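Local structure of leucine aminopeptidase 2 (Saccharomyces cerevisiae, 2XQ0) at residues A[27-33]-A[51-57]; A[161-167]-A[199-205]; A[531-535]-A[566-571]; A[475-481]-A[513-518]. The protein is a zinc-dependent M1-family aminopeptidase that preferentially cleaves di- and tripeptides and also has low epoxide hydrolase activity in vitro. All coordinates share one frame; numbering follows the deposited sequence.

How the contacts relate
Contacts 1 and 2 lie in the M1 N-terminal domain, their centres 12 Å apart. They share a sheet in which strands 28-40 and 165-172 are neighbours. Probable hydrogen bonds join His32 ND1 to Thr166 OG1 (2.8 Å) and Thr33 OG1 to Ser165 OG (3.0 Å). Contact 2 reaches nearest the catalytic centre: the Tyr205 side chain is about 6 Å from bound bestatin and about 9 Å from the zinc ion. Contacts 3 and 4 lie on the opposite side of the chain's centre, away from the annotated sites. Contact 4 pairs two helices; contact 3 sets a loop against a helix end. Their centres are 14 Å apart, and Trp533 NE1 lies 3.0 Å from Leu518 O.

Contact 1 (A[27-33]-A[51-57]); sequences DFAVLHT and TFQLKKL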
# COMPACT_ATOMS: atom_id res chain seq x y z
N ASP A 27 -24.69 7.08 14.06
CA ASP A 27 -25.78 7.97 14.47
C ASP A 27 -26.05 9.08 13.47
O ASP A 27 -26.98 9.86 13.65
CB ASP A 27 -25.47 8.60 15.82
CG ASP A 27 -25.49 7.60 16.96
OD1 ASP A 27 -26.02 6.50 16.77
OD2 ASP A 27 -24.97 7.93 18.05
N PHE A 28 -25.22 9.17 12.44
CA PHE A 28 -25.32 10.25 11.48
C PHE A 28 -25.05 9.76 10.07
O PHE A 28 -24.38 8.75 9.88
CB PHE A 28 -24.30 11.35 11.80
CG PHE A 28 -24.43 11.91 13.18
CD1 PHE A 28 -25.26 12.99 13.43
CD2 PHE A 28 -23.70 11.37 14.23
CE1 PHE A 28 -25.38 13.51 14.70
CE2 PHE A 28 -23.82 11.88 15.51
CZ PHE A 28 -24.65 12.95 15.75
N ALA A 29 -25.58 10.48 9.09
CA ALA A 29 -25.22 10.26 7.70
C ALA A 29 -24.39 11.45 7.27
O ALA A 29 -24.76 12.59 7.54
CB ALA A 29 -26.45 10.15 6.85
N VAL A 30 -23.26 11.20 6.62
CA VAL A 30 -22.43 12.29 6.12
C VAL A 30 -22.75 12.49 4.65
O VAL A 30 -22.36 11.69 3.80
CB VAL A 30 -20.93 12.05 6.31
CG1 VAL A 30 -20.13 13.20 5.72
CG2 VAL A 30 -20.60 11.89 7.78
N LEU A 31 -23.47 13.57 4.36
CA LEU A 31 -23.95 13.85 3.02
C LEU A 31 -22.92 14.57 2.16
O LEU A 31 -22.95 14.46 0.94
CB LEU A 31 -25.22 14.69 3.10
CG LEU A 31 -26.24 14.05 4.06
CD1 LEU A 31 -27.50 14.88 4.16
CD2 LEU A 31 -26.54 12.62 3.61
N HIS A 32 -22.02 15.33 2.78
CA HIS A 32 -20.98 16.05 2.05
C HIS A 32 -19.94 16.59 3.01
O HIS A 32 -20.27 16.95 4.15
CB HIS A 32 -21.58 17.21 1.24
CG HIS A 32 -20.58 17.89 0.36
ND1 HIS A 32 -20.14 17.35 -0.82
CD2 HIS A 32 -19.91 19.06 0.51
CE1 HIS A 32 -19.24 18.15 -1.37
NE2 HIS A 32 -19.08 19.19 -0.58
N THR A 33 -18.69 16.66 2.55
CA THR A 33 -17.57 17.19 3.33
C THR A 33 -16.79 18.22 2.53
O THR A 33 -16.33 17.95 1.42
CB THR A 33 -16.57 16.09 3.73
OG1 THR A 33 -17.26 15.05 4.42
CG2 THR A 33 -15.47 16.66 4.62
N THR A 51 -16.14 21.51 6.80
CA THR A 51 -17.59 21.65 6.94
C THR A 51 -18.26 20.36 6.48
O THR A 51 -18.01 19.89 5.38
CB THR A 51 -18.12 22.82 6.08
OG1 THR A 51 -17.39 24.01 6.38
CG2 THR A 51 -19.59 23.05 6.34
N PHE A 52 -19.08 19.79 7.35
CA PHE A 52 -19.87 18.60 7.04
C PHE A 52 -21.34 18.98 6.92
O PHE A 52 -21.88 19.72 7.75
CB PHE A 52 -19.77 17.58 8.16
CG PHE A 52 -18.37 17.09 8.43
CD1 PHE A 52 -17.79 16.13 7.62
CD2 PHE A 52 -17.66 17.57 9.52
CE1 PHE A 52 -16.52 15.67 7.89
CE2 PHE A 52 -16.38 17.12 9.78
CZ PHE A 52 -15.81 16.17 8.96
N GLN A 53 -22.00 18.44 5.90
CA GLN A 53 -23.45 18.44 5.86
C GLN A 53 -23.83 17.08 6.44
O GLN A 53 -23.45 16.04 5.90
CB GLN A 53 -23.97 18.57 4.43
CG GLN A 53 -23.40 19.73 3.64
CD GLN A 53 -23.81 21.06 4.21
OE1 GLN A 53 -24.88 21.19 4.81
NE2 GLN A 53 -22.96 22.06 4.03
N LEU A 54 -24.57 17.09 7.54
CA LEU A 54 -24.90 15.85 8.25
C LEU A 54 -26.39 15.64 8.39
O LEU A 54 -27.18 16.58 8.29
CB LEU A 54 -24.26 15.85 9.64
CG LEU A 54 -22.75 15.99 9.76
CD1 LEU A 54 -22.34 15.92 11.23
CD2 LEU A 54 -22.05 14.91 8.94
N LYS A 55 -26.77 14.38 8.62
CA LYS A 55 -28.16 14.05 8.94
C LYS A 55 -28.21 13.11 10.13
O LYS A 55 -27.61 12.03 10.12
CB LYS A 55 -28.87 13.44 7.74
CG LYS A 55 -30.34 13.10 7.98
CD LYS A 55 -31.07 12.78 6.67
CE LYS A 55 -30.40 11.63 5.91
NZ LYS A 55 -30.99 11.41 4.55
N LYS A 56 -28.93 13.52 11.17
CA LYS A 56 -29.16 12.68 12.34
C LYS A 56 -29.96 11.45 11.91
O LYS A 56 -30.98 11.58 11.23
CB LYS A 56 -29.95 13.43 13.42
CG LYS A 56 -29.34 14.75 13.85
CD LYS A 56 -30.17 15.39 14.98
CE LYS A 56 -29.75 16.83 15.24
NZ LYS A 56 -30.38 17.36 16.48
N LEU A 57 -29.50 10.28 12.31
CA LEU A 57 -30.23 9.05 12.06
C LEU A 57 -31.02 8.66 13.32
O LEU A 57 -30.60 8.95 14.44
CB LEU A 57 -29.27 7.93 11.64
CG LEU A 57 -28.34 8.21 10.44
CD1 LEU A 57 -27.46 7.00 10.17
CD2 LEU A 57 -29.11 8.58 9.19
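Val30 and Leu54 lie side by side at a non-hydrogen-bonded pair. Val30 CG1 is anti to the backbone N (chi1 178°), and this turns CG2 to Leu54 CD2, 3.5 Å away. Further along, Thr33 and Phe52 point the same way. Thr33 OG1 sits at the ring edge, 3.4 Å from Phe52 CD1, while Thr33 CG2 packs against CE1 of the same ring. The hydroxyl is also hydrogen-bonded to Ser165 OG. At the other end Leu57 CD2 meets Ala29 CB at 3.9 Å. Ala29 N donates to Lys55 O at 2.8 Å, and Lys55 N returns a bond to Ala29 O. The two strands, 28-40 and 45-56, form an antiparallel beta hairpin in the peptidase M1 N-terminal domain. A classic beta bulge interrupts it. Leu31 N bonds to Gln53 O at 2.9 Å, and His32 N reaches the same oxygen more weakly at 3.5 Å. The register therefore slips by one residue, and Gln53 N then pairs with His32 O at 2.9 Å. The extra residue, Leu31, lays CD1 near Lys55 CB. Phe28, Val30, Thr33, Phe52 and Leu54 share one face of the sheet. Leu67 and Leu69 of strand 66-69 pack on Phe28, Leu54 and Phe52. On the other face Gln53 OE1 bonds to Thr113 OG1 of strand 111-120, and His32 bonds through ND1 to Thr166 OG1 and through NE2 to Thr168 OG1 of strand 165-172.

Contact 2 (A[161-167]-A[199-205]); sequences PSVKSTF and KVPIPAY
Lys164 runs its carbon chain alongside Pro203, both side chains pointing the same way. The packing is tight, with Lys164 CD 3.5 Å from Pro203 CD. Its chi2 (-143°, away from a staggered value) brings CD beside the proline, and a second bend at chi3 (-84°) turns the chain's end onward. Its NZ donates to a water 3.0 Å away, and this water also bonds to Pro201 O. NZ is further held by Thr313 OG1, Leu311 O and Lys424 O. Cut back to alanine, this position would probably lose its cover on Pro203 and leave these oxygens without their shared positive partner. Pro201 places its CB 4.0 Å from Lys164 CB. Phe167 crosses Ile202 at about a right angle, its CD1 3.7 Å from Ile202 CG1. Ile202 O lies at that ring's edge, in its plane. Ser165 and Ile202 form the antiparallel bridge between these segments of the M1 N-terminal domain: Ser165 N to Ile202 O and Ile202 N to Ser165 O, each 2.9 Å. Pro161 CB meets the edge of the Tyr205 ring, 3.7 Å from CE2, near the substrate-binding Glu147 and Met276. A second water accepts from Ala204 N and is hydrogen-bonded to Val163 O, bridging the segments. Pro201 and Pro203 lack an N-H, but their nitrogens face away from the 161-167 backbone, so the bridge loses no bond; waters and carbon packing join the rest.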
# COMPACT_ATOMS: atom_id res chain seq x y z
N PRO A 161 -13.58 3.53 7.60
CA PRO A 161 -13.87 3.26 6.19
C PRO A 161 -15.36 2.94 5.95
O PRO A 161 -15.78 2.86 4.80
CB PRO A 161 -12.96 2.08 5.85
CG PRO A 161 -12.59 1.46 7.18
CD PRO A 161 -12.58 2.60 8.17
N SER A 162 -16.13 2.80 7.03
CA SER A 162 -17.58 2.69 6.94
C SER A 162 -18.25 3.98 6.51
O SER A 162 -19.38 3.96 6.01
CB SER A 162 -18.21 2.23 8.27
OG SER A 162 -18.02 0.84 8.46
N VAL A 163 -17.59 5.12 6.69
CA VAL A 163 -18.19 6.40 6.31
C VAL A 163 -17.59 6.91 5.02
O VAL A 163 -16.39 7.10 4.94
CB VAL A 163 -18.02 7.44 7.43
CG1 VAL A 163 -18.53 8.82 7.00
CG2 VAL A 163 -18.76 6.97 8.69
N LYS A 164 -18.43 7.12 3.99
CA LYS A 164 -17.96 7.66 2.72
C LYS A 164 -18.80 8.87 2.35
O LYS A 164 -20.01 8.88 2.58
CB LYS A 164 -18.05 6.59 1.62
CG LYS A 164 -17.47 5.25 2.05
CD LYS A 164 -16.75 4.56 0.90
CE LYS A 164 -17.71 3.78 0.03
NZ LYS A 164 -16.99 2.95 -0.97
N SER A 165 -18.15 9.87 1.77
CA SER A 165 -18.75 11.18 1.55
C SER A 165 -18.15 11.79 0.30
O SER A 165 -16.97 11.59 0.04
CB SER A 165 -18.40 12.08 2.73
OG SER A 165 -18.80 13.41 2.50
N THR A 166 -18.95 12.52 -0.47
CA THR A 166 -18.39 13.39 -1.49
C THR A 166 -17.57 14.50 -0.80
O THR A 166 -17.82 14.84 0.37
CB THR A 166 -19.50 14.00 -2.35
OG1 THR A 166 -20.44 14.68 -1.50
CG2 THR A 166 -20.24 12.90 -3.11
N PHE A 167 -16.59 15.04 -1.53
CA PHE A 167 -15.77 16.14 -1.03
C PHE A 167 -15.69 17.30 -2.01
O PHE A 167 -15.70 17.12 -3.23
CB PHE A 167 -14.33 15.70 -0.77
CG PHE A 167 -14.13 14.93 0.49
CD1 PHE A 167 -14.48 13.59 0.55
CD2 PHE A 167 -13.55 15.52 1.60
CE1 PHE A 167 -14.29 12.87 1.71
CE2 PHE A 167 -13.36 14.80 2.78
CZ PHE A 167 -13.72 13.48 2.83
N LYS A 199 -16.56 13.71 -6.68
CA LYS A 199 -18.01 13.50 -6.78
C LYS A 199 -18.45 12.06 -6.47
O LYS A 199 -19.64 11.80 -6.32
CB LYS A 199 -18.55 13.98 -8.14
CG LYS A 199 -18.27 15.45 -8.41
CD LYS A 199 -19.30 16.08 -9.36
CE LYS A 199 -18.95 15.84 -10.82
NZ LYS A 199 -19.75 16.73 -11.73
N VAL A 200 -17.49 11.14 -6.37
CA VAL A 200 -17.77 9.77 -5.92
C VAL A 200 -17.51 9.72 -4.42
O VAL A 200 -16.46 10.19 -3.99
CB VAL A 200 -16.82 8.75 -6.60
CG1 VAL A 200 -17.04 7.35 -6.05
CG2 VAL A 200 -16.96 8.80 -8.10
N PRO A 201 -18.46 9.21 -3.60
CA PRO A 201 -18.23 9.25 -2.15
C PRO A 201 -17.00 8.43 -1.76
O PRO A 201 -16.80 7.34 -2.29
CB PRO A 201 -19.49 8.60 -1.55
CG PRO A 201 -20.52 8.64 -2.62
CD PRO A 201 -19.80 8.69 -3.95
N ILE A 202 -16.18 8.96 -0.85
CA ILE A 202 -14.97 8.26 -0.41
C ILE A 202 -14.79 8.28 1.12
O ILE A 202 -15.31 9.18 1.79
CB ILE A 202 -13.70 8.79 -1.13
CG1 ILE A 202 -13.47 10.30 -0.89
CG2 ILE A 202 -13.76 8.48 -2.64
CD1 ILE A 202 -12.02 10.75 -1.21
N PRO A 203 -14.10 7.27 1.68
CA PRO A 203 -13.70 7.28 3.10
C PRO A 203 -12.57 8.30 3.33
O PRO A 203 -11.82 8.62 2.40
CB PRO A 203 -13.19 5.85 3.33
CG PRO A 203 -12.73 5.39 2.00
CD PRO A 203 -13.61 6.07 0.98
N ALA A 204 -12.44 8.80 4.55
CA ALA A 204 -11.41 9.79 4.87
C ALA A 204 -9.99 9.28 4.59
O ALA A 204 -9.10 10.08 4.29
CB ALA A 204 -11.53 10.24 6.34
N TYR A 205 -9.77 7.98 4.71
CA TYR A 205 -8.40 7.47 4.64
C TYR A 205 -7.86 7.59 3.20
O TYR A 205 -6.67 7.51 2.98
CB TYR A 205 -8.28 6.04 5.16
CG TYR A 205 -8.74 4.97 4.20
CD1 TYR A 205 -7.92 4.54 3.16
CD2 TYR A 205 -9.98 4.38 4.34
CE1 TYR A 205 -8.33 3.56 2.29
CE2 TYR A 205 -10.41 3.40 3.46
CZ TYR A 205 -9.58 3.00 2.45
OH TYR A 205 -10.00 2.03 1.57
O HOH W 1 -14.45 8.44 6.54
O HOH W 2 -16.90 4.82 -3.27

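Contact 3 (A[531-535]-A[566-571]); sequences FDWAK and FQIFAK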
# COMPACT_ATOMS: atom_id res chain seq x y z
N PHE A 531 25.17 -23.12 4.44
CA PHE A 531 26.55 -22.63 4.35
C PHE A 531 26.50 -21.19 3.88
O PHE A 531 25.47 -20.71 3.44
CB PHE A 531 27.37 -23.49 3.39
CG PHE A 531 26.93 -23.37 1.95
CD1 PHE A 531 27.62 -22.55 1.07
CD2 PHE A 531 25.82 -24.06 1.49
CE1 PHE A 531 27.21 -22.44 -0.25
CE2 PHE A 531 25.42 -23.95 0.18
CZ PHE A 531 26.11 -23.14 -0.69
N ASP A 532 27.62 -20.48 3.98
CA ASP A 532 27.59 -19.09 3.54
C ASP A 532 28.47 -18.80 2.34
O ASP A 532 29.51 -19.43 2.12
CB ASP A 532 27.87 -18.11 4.69
CG ASP A 532 29.20 -18.37 5.37
OD1 ASP A 532 29.74 -17.43 5.99
OD2 ASP A 532 29.71 -19.51 5.28
N TRP A 533 28.00 -17.85 1.54
CA TRP A 533 28.74 -17.29 0.42
C TRP A 533 30.00 -16.55 0.87
O TRP A 533 30.89 -16.29 0.06
CB TRP A 533 27.84 -16.32 -0.35
CG TRP A 533 26.89 -17.01 -1.25
CD1 TRP A 533 25.57 -17.27 -1.03
CD2 TRP A 533 27.18 -17.53 -2.55
NE1 TRP A 533 25.02 -17.92 -2.11
CE2 TRP A 533 26.00 -18.09 -3.06
CE3 TRP A 533 28.34 -17.57 -3.33
CZ2 TRP A 533 25.93 -18.69 -4.31
CZ3 TRP A 533 28.28 -18.16 -4.58
CH2 TRP A 533 27.08 -18.72 -5.06
N ALA A 534 30.06 -16.18 2.15
CA ALA A 534 31.22 -15.46 2.64
C ALA A 534 32.51 -16.24 2.38
O ALA A 534 33.58 -15.64 2.22
CB ALA A 534 31.08 -15.13 4.12
N LYS A 535 32.40 -17.56 2.30
CA LYS A 535 33.59 -18.42 2.22
C LYS A 535 33.95 -18.78 0.78
O LYS A 535 34.87 -19.57 0.55
CB LYS A 535 33.40 -19.67 3.08
CG LYS A 535 32.08 -20.40 2.86
CD LYS A 535 31.95 -21.63 3.74
CE LYS A 535 30.71 -22.44 3.39
NZ LYS A 535 30.58 -23.69 4.19
N PHE A 566 22.79 -9.65 -1.64
CA PHE A 566 23.68 -10.76 -1.95
C PHE A 566 25.10 -10.42 -1.51
O PHE A 566 25.81 -11.27 -0.97
CB PHE A 566 23.70 -11.10 -3.43
CG PHE A 566 24.74 -12.13 -3.79
CD1 PHE A 566 24.54 -13.47 -3.46
CD2 PHE A 566 25.91 -11.76 -4.44
CE1 PHE A 566 25.50 -14.43 -3.79
CE2 PHE A 566 26.87 -12.72 -4.77
CZ PHE A 566 26.66 -14.05 -4.44
N GLN A 567 25.50 -9.17 -1.76
CA GLN A 567 26.83 -8.72 -1.38
C GLN A 567 27.04 -8.85 0.12
O GLN A 567 28.13 -9.21 0.57
CB GLN A 567 27.06 -7.27 -1.85
CG GLN A 567 27.40 -7.15 -3.32
CD GLN A 567 27.51 -5.71 -3.78
OE1 GLN A 567 27.38 -4.78 -2.99
NE2 GLN A 567 27.75 -5.52 -5.08
N ILE A 568 25.99 -8.57 0.89
CA ILE A 568 26.06 -8.66 2.34
C ILE A 568 26.10 -10.11 2.81
O ILE A 568 26.93 -10.48 3.65
CB ILE A 568 24.87 -7.94 3.02
CG1 ILE A 568 24.89 -6.44 2.69
CG2 ILE A 568 24.89 -8.16 4.52
CD1 ILE A 568 26.22 -5.77 2.98
N PHE A 569 25.21 -10.93 2.27
CA PHE A 569 25.16 -12.36 2.57
C PHE A 569 26.50 -13.03 2.25
O PHE A 569 26.86 -14.04 2.86
CB PHE A 569 24.02 -13.02 1.79
CG PHE A 569 22.76 -13.19 2.59
CD1 PHE A 569 21.93 -12.11 2.84
CD2 PHE A 569 22.40 -14.44 3.10
CE1 PHE A 569 20.76 -12.26 3.58
CE2 PHE A 569 21.24 -14.59 3.84
CZ PHE A 569 20.42 -13.51 4.08
N ALA A 570 27.22 -12.44 1.30
CA ALA A 570 28.55 -12.90 0.92
C ALA A 570 29.65 -12.13 1.66
O ALA A 570 30.83 -12.38 1.47
CB ALA A 570 28.74 -12.79 -0.59
N LYS A 571 29.23 -11.19 2.49
CA LYS A 571 30.18 -10.41 3.28
C LYS A 571 31.36 -9.90 2.45
O LYS A 571 32.52 -10.03 2.86
CB LYS A 571 30.68 -11.23 4.48
CG LYS A 571 29.59 -11.62 5.47
CD LYS A 571 30.16 -12.40 6.64
CE LYS A 571 29.10 -12.65 7.70
NZ LYS A 571 27.93 -13.39 7.13
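The indole of Trp533 receives Phe566 on one face. Phe566 CE1 stands 3.6 Å above the indole plane, over the ring centre. The pair is edge-to-face, with the planes at 70° and the centroid of the Trp533 five-membered ring 5.0 Å from that of Phe566. For the phenyl ring, Trp533 CE2 lies at the edge and in the plane. Phe566 has CG anti to the backbone N (chi1 173°), which carries its ring across to the tryptophan. At the base of the indole, Trp533 CB touches Ala570 CB at 3.7 Å. Beside it, the backbone of Ala534 approaches the helix end: Ala534 CA makes a nearly straight CA-H...O contact with Ala570 O at 3.3 Å. Ala534 CB packs on Lys571 CD, 3.8 Å away. This end of helix 557-569 closes in a Schellman motif. Lys571 takes a positive phi (46°), and its N bonds back to Ile568 O at 2.7 Å. Lys571 NZ is 4.6 Å from Asp532 OD1, opposite charges too far apart for a salt bridge. The indole N-H is bonded outside the contact, to Leu518 O. A leucine in place of Trp533 would probably leave the Phe566 edge without its aromatic face and that carbonyl without this donor. The contact lies in the leukotriene A4 hydrolase C-terminal region and joins the loop after helix 508-519 to the end of helix 557-569. Helix 537-546 packs on Phe566 and Ala570 through Ser540, Trp481 of helix 469-484 touches Trp533, and Tyr576 of helix 576-582 touches Lys571.

Contact 4 (A[475-481]-A[513-518]); sequences YQLADKW and LFLETL
Ala478 is a small bump that fits a hollow formed by Phe514, Thr517 and Leu518. Its CB comes 3.4 Å from Thr517 CG2, tighter than usual for two carbons. The same methyl also meets Phe514 CE1 and Leu518 CD2, the latter at 3.9 Å. The small side chain is consistent with the close approach of the 475-481 and 513-518 axes, 9.0 Å apart. They run in broadly the same direction, at 38°. Phe514 is the larger bump in return. With chi1 at 174° its ring swings away from its own backbone N and enters the hollow between Leu477, Ala478 and Trp481. Leu477 CD2 lies over one face of this ring, 3.5 Å from Phe514 CE1. At its edge are Ala478 N and Trp481 CD1, the latter 3.7 Å from Phe514 CZ. Leu518 fills the next gap: its CD2 is 3.8 Å from Trp481 CB and touches Ala478 CA. At the other end Tyr475 lies across Thr517 and Leu513 at about a right angle to both. Thr517 OG1 meets the tyrosine edge, 3.6 Å from CE1. This hydroxyl donates within its own helix to Leu513 O at 2.8 Å, which satisfies the buried group and turns its CG2 toward Ala478. The interface between the two segments is therefore almost wholly apolar. It joins helices 469-484 and 508-519 in the helical C-terminal part of the chain. Leu543 of helix 537-546 packs on Trp481 and Leu518. Trp481 also stacks on Phe498 and bonds through NE1 to Tyr547 OH, and the Tyr475 ring stacks on His523.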
# COMPACT_ATOMS: atom_id res chain seq x y z
N TYR A 475 15.40 -20.88 -10.74
CA TYR A 475 15.75 -21.89 -9.75
C TYR A 475 16.93 -22.75 -10.20
O TYR A 475 17.85 -23.02 -9.42
CB TYR A 475 14.54 -22.76 -9.43
CG TYR A 475 13.45 -22.03 -8.67
CD1 TYR A 475 13.77 -21.14 -7.65
CD2 TYR A 475 12.11 -22.23 -8.95
CE1 TYR A 475 12.78 -20.47 -6.94
CE2 TYR A 475 11.11 -21.57 -8.25
CZ TYR A 475 11.45 -20.69 -7.25
OH TYR A 475 10.45 -20.04 -6.55
N GLN A 476 16.91 -23.20 -11.45
CA GLN A 476 18.04 -23.98 -11.96
C GLN A 476 19.38 -23.27 -11.83
O GLN A 476 20.35 -23.87 -11.38
CB GLN A 476 17.81 -24.41 -13.40
CG GLN A 476 16.67 -25.40 -13.55
CD GLN A 476 16.39 -25.74 -14.99
OE1 GLN A 476 17.30 -25.72 -15.83
NE2 GLN A 476 15.14 -26.06 -15.29
N LEU A 477 19.44 -22.00 -12.22
CA LEU A 477 20.69 -21.26 -12.16
C LEU A 477 21.18 -21.09 -10.73
O LEU A 477 22.35 -21.32 -10.45
CB LEU A 477 20.57 -19.89 -12.83
CG LEU A 477 21.88 -19.11 -12.97
CD1 LEU A 477 22.85 -19.87 -13.87
CD2 LEU A 477 21.60 -17.72 -13.52
N ALA A 478 20.29 -20.66 -9.83
CA ALA A 478 20.69 -20.49 -8.44
C ALA A 478 21.26 -21.79 -7.88
O ALA A 478 22.31 -21.80 -7.23
CB ALA A 478 19.53 -19.98 -7.57
N ASP A 479 20.57 -22.90 -8.15
CA ASP A 479 21.09 -24.21 -7.78
C ASP A 479 22.50 -24.43 -8.36
O ASP A 479 23.43 -24.82 -7.65
CB ASP A 479 20.13 -25.31 -8.23
CG ASP A 479 18.77 -25.21 -7.55
OD1 ASP A 479 18.65 -24.47 -6.55
OD2 ASP A 479 17.81 -25.88 -8.01
N LYS A 480 22.65 -24.16 -9.65
CA LYS A 480 23.93 -24.34 -10.34
C LYS A 480 25.05 -23.50 -9.72
O LYS A 480 26.17 -23.99 -9.54
CB LYS A 480 23.78 -23.99 -11.83
CG LYS A 480 25.01 -24.32 -12.67
CD LYS A 480 24.86 -23.77 -14.10
CE LYS A 480 26.13 -23.99 -14.93
NZ LYS A 480 26.09 -23.33 -16.27
N TRP A 481 24.75 -22.25 -9.39
CA TRP A 481 25.70 -21.38 -8.70
C TRP A 481 26.07 -21.94 -7.34
O TRP A 481 27.24 -21.93 -6.97
CB TRP A 481 25.17 -19.95 -8.56
CG TRP A 481 25.62 -19.08 -9.68
CD1 TRP A 481 24.92 -18.75 -10.81
CD2 TRP A 481 26.92 -18.48 -9.83
NE1 TRP A 481 25.69 -17.95 -11.63
CE2 TRP A 481 26.92 -17.78 -11.05
CE3 TRP A 481 28.07 -18.48 -9.04
CZ2 TRP A 481 28.03 -17.07 -11.50
CZ3 TRP A 481 29.16 -17.77 -9.48
CH2 TRP A 481 29.14 -17.08 -10.70
N LEU A 513 14.13 -12.60 -8.05
CA LEU A 513 13.95 -13.98 -7.58
C LEU A 513 15.27 -14.75 -7.57
O LEU A 513 15.57 -15.47 -6.62
CB LEU A 513 12.91 -14.73 -8.42
CG LEU A 513 12.68 -16.19 -7.99
CD1 LEU A 513 12.10 -16.29 -6.58
CD2 LEU A 513 11.77 -16.90 -8.95
N PHE A 514 16.05 -14.61 -8.64
CA PHE A 514 17.38 -15.24 -8.68
C PHE A 514 18.27 -14.87 -7.48
O PHE A 514 18.76 -15.75 -6.77
CB PHE A 514 18.09 -14.90 -9.99
CG PHE A 514 19.51 -15.40 -10.06
CD1 PHE A 514 19.79 -16.76 -10.02
CD2 PHE A 514 20.57 -14.51 -10.17
CE1 PHE A 514 21.09 -17.22 -10.09
CE2 PHE A 514 21.87 -14.96 -10.24
CZ PHE A 514 22.14 -16.32 -10.20
N LEU A 515 18.48 -13.57 -7.28
CA LEU A 515 19.32 -13.06 -6.18
C LEU A 515 18.74 -13.45 -4.83
O LEU A 515 19.49 -13.73 -3.89
CB LEU A 515 19.46 -11.53 -6.25
CG LEU A 515 20.24 -10.97 -7.45
CD1 LEU A 515 19.96 -9.49 -7.64
CD2 LEU A 515 21.73 -11.23 -7.29
N GLU A 516 17.42 -13.47 -4.74
CA GLU A 516 16.75 -13.97 -3.55
C GLU A 516 17.13 -15.44 -3.31
O GLU A 516 17.69 -15.77 -2.25
CB GLU A 516 15.22 -13.77 -3.66
CG GLU A 516 14.39 -14.37 -2.54
CD GLU A 516 14.64 -13.71 -1.19
OE1 GLU A 516 15.70 -13.08 -1.00
OE2 GLU A 516 13.76 -13.82 -0.30
N THR A 517 16.84 -16.30 -4.29
CA THR A 517 17.14 -17.74 -4.20
C THR A 517 18.60 -18.02 -3.80
O THR A 517 18.87 -18.94 -3.03
CB THR A 517 16.79 -18.48 -5.53
OG1 THR A 517 15.43 -18.20 -5.89
CG2 THR A 517 16.98 -19.99 -5.39
N LEU A 518 19.53 -17.22 -4.29
CA LEU A 518 20.94 -17.36 -3.93
C LEU A 518 21.21 -17.16 -2.44
O LEU A 518 22.01 -17.88 -1.84
CB LEU A 518 21.81 -16.40 -4.72
CG LEU A 518 22.01 -16.73 -6.19
CD1 LEU A 518 22.76 -15.59 -6.87
CD2 LEU A 518 22.75 -18.05 -6.36